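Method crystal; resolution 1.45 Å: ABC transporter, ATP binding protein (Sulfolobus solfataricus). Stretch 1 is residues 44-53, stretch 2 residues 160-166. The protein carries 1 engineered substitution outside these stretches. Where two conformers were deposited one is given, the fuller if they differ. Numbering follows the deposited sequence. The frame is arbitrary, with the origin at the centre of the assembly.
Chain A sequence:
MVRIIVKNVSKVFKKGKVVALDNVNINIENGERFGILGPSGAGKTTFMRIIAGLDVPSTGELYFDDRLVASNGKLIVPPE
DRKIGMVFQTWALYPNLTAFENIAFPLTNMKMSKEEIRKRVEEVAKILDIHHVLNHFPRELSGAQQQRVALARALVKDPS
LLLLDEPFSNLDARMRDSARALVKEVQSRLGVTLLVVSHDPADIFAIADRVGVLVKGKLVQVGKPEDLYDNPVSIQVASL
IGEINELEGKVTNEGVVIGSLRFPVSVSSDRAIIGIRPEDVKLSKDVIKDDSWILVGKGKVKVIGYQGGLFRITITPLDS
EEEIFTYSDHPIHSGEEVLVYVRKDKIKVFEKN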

# COMPACT_ATOMS: atom_id res chain seq x y z
N LYS A 44 -6.80 -8.35 2.62
CA LYS A 44 -6.83 -7.37 1.55
C LYS A 44 -7.26 -8.03 0.25
O LYS A 44 -8.01 -7.44 -0.52
N THR A 45 -6.75 -9.23 -0.03
CA THR A 45 -7.12 -9.93 -1.25
C THR A 45 -8.58 -10.35 -1.17
O THR A 45 -9.28 -10.33 -2.19
N THR A 46 -9.05 -10.71 0.02
CA THR A 46 -10.46 -11.03 0.19
C THR A 46 -11.30 -9.82 -0.21
O THR A 46 -12.27 -9.93 -0.96
N PHE A 47 -10.94 -8.65 0.30
CA PHE A 47 -11.63 -7.42 -0.08
C PHE A 47 -11.61 -7.24 -1.59
O PHE A 47 -12.63 -6.97 -2.22
N MET A 48 -10.44 -7.42 -2.19
CA MET A 48 -10.33 -7.21 -3.61
C MET A 48 -11.19 -8.19 -4.40
O MET A 48 -11.79 -7.84 -5.43
N ARG A 49 -11.22 -9.44 -3.94
CA ARG A 49 -12.00 -10.46 -4.61
C ARG A 49 -13.49 -10.14 -4.53
O ARG A 49 -14.25 -10.43 -5.45
N ILE A 50 -13.92 -9.53 -3.42
CA ILE A 50 -15.31 -9.12 -3.29
C ILE A 50 -15.61 -7.98 -4.27
O ILE A 50 -16.66 -7.96 -4.92
N ILE A 51 -14.71 -7.00 -4.37
CA ILE A 51 -14.93 -5.93 -5.36
C ILE A 51 -14.96 -6.52 -6.78
O ILE A 51 -15.75 -6.08 -7.61
N ALA A 52 -14.11 -7.51 -7.06
CA ALA A 52 -14.06 -8.09 -8.40
C ALA A 52 -15.27 -8.96 -8.71
O ALA A 52 -15.66 -9.10 -9.87
N GLY A 53 -15.87 -9.54 -7.69
CA GLY A 53 -16.99 -10.43 -7.89
C GLY A 53 -16.55 -11.89 -7.88
O GLY A 53 -17.33 -12.78 -8.22
N SER A 160 -14.41 0.25 -16.47
CA SER A 160 -14.69 1.45 -15.69
C SER A 160 -13.89 1.45 -14.39
O SER A 160 -13.73 2.50 -13.79
N LEU A 161 -13.40 0.29 -14.00
CA LEU A 161 -12.69 0.08 -12.74
C LEU A 161 -11.48 -0.80 -12.99
O LEU A 161 -11.58 -1.85 -13.62
N LEU A 162 -10.33 -0.34 -12.53
CA LEU A 162 -9.10 -1.10 -12.63
C LEU A 162 -8.72 -1.53 -11.22
O LEU A 162 -8.57 -0.70 -10.34
N LEU A 163 -8.56 -2.84 -11.03
CA LEU A 163 -8.25 -3.43 -9.73
C LEU A 163 -6.84 -4.01 -9.77
O LEU A 163 -6.54 -4.83 -10.62
N LEU A 164 -6.01 -3.59 -8.83
CA LEU A 164 -4.61 -4.01 -8.75
C LEU A 164 -4.35 -4.63 -7.39
O LEU A 164 -4.59 -4.02 -6.36
N ASP A 165 -3.87 -5.86 -7.39
CA ASP A 165 -3.52 -6.57 -6.17
C ASP A 165 -2.05 -6.96 -6.29
O ASP A 165 -1.70 -7.84 -7.08
N GLU A 166 -1.19 -6.29 -5.51
CA GLU A 166 0.26 -6.55 -5.56
C GLU A 166 0.75 -6.53 -6.99
O GLU A 166 1.47 -7.43 -7.42

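Helix 44-52 lies almost antiparallel across strand 161-165, at 159° between their directions, with the axes 9.5 Å apart at closest approach. That spacing leaves room for one layer of side chains. The strand supplies every second residue: L161, L163 and D165 point toward the helix, while L164 points away. The helix answers with M48 and I51, assisted from the sideways-pointing T45 and A52.

L163 is the central bump. With chi1 m and chi2 t it extends two methyls into a hollow bordered by M48, I51 and A52. Its CD1 rests against A52 CB at 3.7 Å, and against A52 CA at the same distance, so the small alanine serves as the floor of the pocket. L163 CD2 meets I51 CG2 at 3.9 Å, and L163 CB takes M48 CE at 3.8 Å. I51, m at both chi angles, points toward the strand from CB although its end leads away; the CG2 branch makes the contact, also reaching L161 CD2 at 3.9 Å. One methyl thus nestles against the notch between two leucine methyls, L161 CD2 and L163 CD2.

M48 has more of its surface covered by the strand than any other residue of the helix. Its chi1 is t, its chi2 lies off the wells at 132°, and chi3 is m, a bent path that brings SD and CE against the strand. The sulfur SD packs 3.6 Å from D165 CB and 3.4 Å from L164 O, so M48 touches backbone as well as side chains.

At the D165 end the chemistry turns polar. T45, chi1 m, donates from OG1 to D165 OD2 at 2.7 Å. Water 1 donates to T45 OG1 at 2.9 Å and to D165 OD1 at 3.0 Å, closing a small ring that engages both carboxylate oxygens. The rule is legible: alternate strand residues fill the layer, a leucine methyl rests on an alanine, and a hydroxyl-carboxylate pair finishes one end.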

# COMPACT_ATOMS: atom_id res chain seq x y z
CB LYS A 44 -5.46 -6.73 1.37
CG LYS A 44 -5.02 -5.83 2.50
CD LYS A 44 -3.62 -5.25 2.24
CE LYS A 44 -2.54 -6.32 2.37
NZ LYS A 44 -1.17 -5.74 2.56
CB THR A 45 -6.19 -11.14 -1.46
OG1 THR A 45 -4.91 -10.67 -1.91
CG2 THR A 45 -6.70 -12.05 -2.57
CB THR A 46 -10.75 -11.45 1.61
OG1 THR A 46 -10.11 -12.71 1.85
CG2 THR A 46 -12.26 -11.73 1.82
CB PHE A 47 -10.99 -6.21 0.59
CG PHE A 47 -11.66 -4.90 0.28
CD1 PHE A 47 -12.85 -4.55 0.90
CD2 PHE A 47 -11.11 -4.02 -0.63
CE1 PHE A 47 -13.47 -3.34 0.61
CE2 PHE A 47 -11.73 -2.81 -0.90
CZ PHE A 47 -12.91 -2.47 -0.29
CB MET A 48 -8.87 -7.32 -4.03
CG MET A 48 -8.69 -7.03 -5.52
SD MET A 48 -7.38 -5.89 -5.99
CE MET A 48 -8.22 -4.36 -5.79
CB ARG A 49 -11.71 -11.84 -4.00
CG ARG A 49 -10.38 -12.41 -4.45
CD ARG A 49 -9.99 -13.70 -3.77
NE ARG A 49 -10.79 -14.85 -4.16
CZ ARG A 49 -10.62 -15.54 -5.28
NH1 ARG A 49 -9.66 -15.20 -6.12
NH2 ARG A 49 -11.39 -16.58 -5.54
CB ILE A 50 -15.63 -8.76 -1.84
CG1 ILE A 50 -15.74 -10.05 -1.04
CG2 ILE A 50 -16.92 -7.98 -1.74
CD1 ILE A 50 -15.90 -9.86 0.46
CB ILE A 51 -13.87 -4.82 -5.25
CG1 ILE A 51 -13.78 -4.26 -3.82
CG2 ILE A 51 -14.15 -3.71 -6.25
CD1 ILE A 51 -15.08 -3.72 -3.28
CB ALA A 52 -12.79 -8.90 -8.57
CB SER A 160 -16.17 1.50 -15.34
OG SER A 160 -16.97 1.71 -16.50
CB LEU A 161 -13.63 -0.61 -11.76
CG LEU A 161 -13.05 -1.07 -10.42
CD1 LEU A 161 -12.51 0.12 -9.62
CD2 LEU A 161 -14.12 -1.84 -9.63
CB LEU A 162 -7.99 -0.25 -13.23
CG LEU A 162 -6.64 -0.95 -13.45
CD1 LEU A 162 -6.79 -2.16 -14.38
CD2 LEU A 162 -5.62 0.05 -14.01
CB LEU A 163 -9.22 -4.56 -9.42
CG LEU A 163 -10.70 -4.23 -9.40
CD1 LEU A 163 -11.59 -5.45 -9.10
CD2 LEU A 163 -10.96 -3.15 -8.36
CB LEU A 164 -3.69 -2.81 -8.93
CG LEU A 164 -3.89 -1.95 -10.19
CD1 LEU A 164 -3.01 -0.70 -10.11
CD2 LEU A 164 -3.60 -2.74 -11.46
CB ASP A 165 -4.39 -7.82 -6.02
CG ASP A 165 -4.18 -8.53 -4.69
OD1 ASP A 165 -3.13 -8.32 -4.04
OD2 ASP A 165 -5.04 -9.32 -4.23
CB GLU A 166 0.58 -7.93 -4.96
CG GLU A 166 0.36 -8.04 -3.47
CD GLU A 166 1.43 -7.34 -2.67
OE1 GLU A 166 2.58 -7.27 -3.15
OE2 GLU A 166 1.12 -6.88 -1.55
O HOH W 1 -2.85 -8.75 -1.13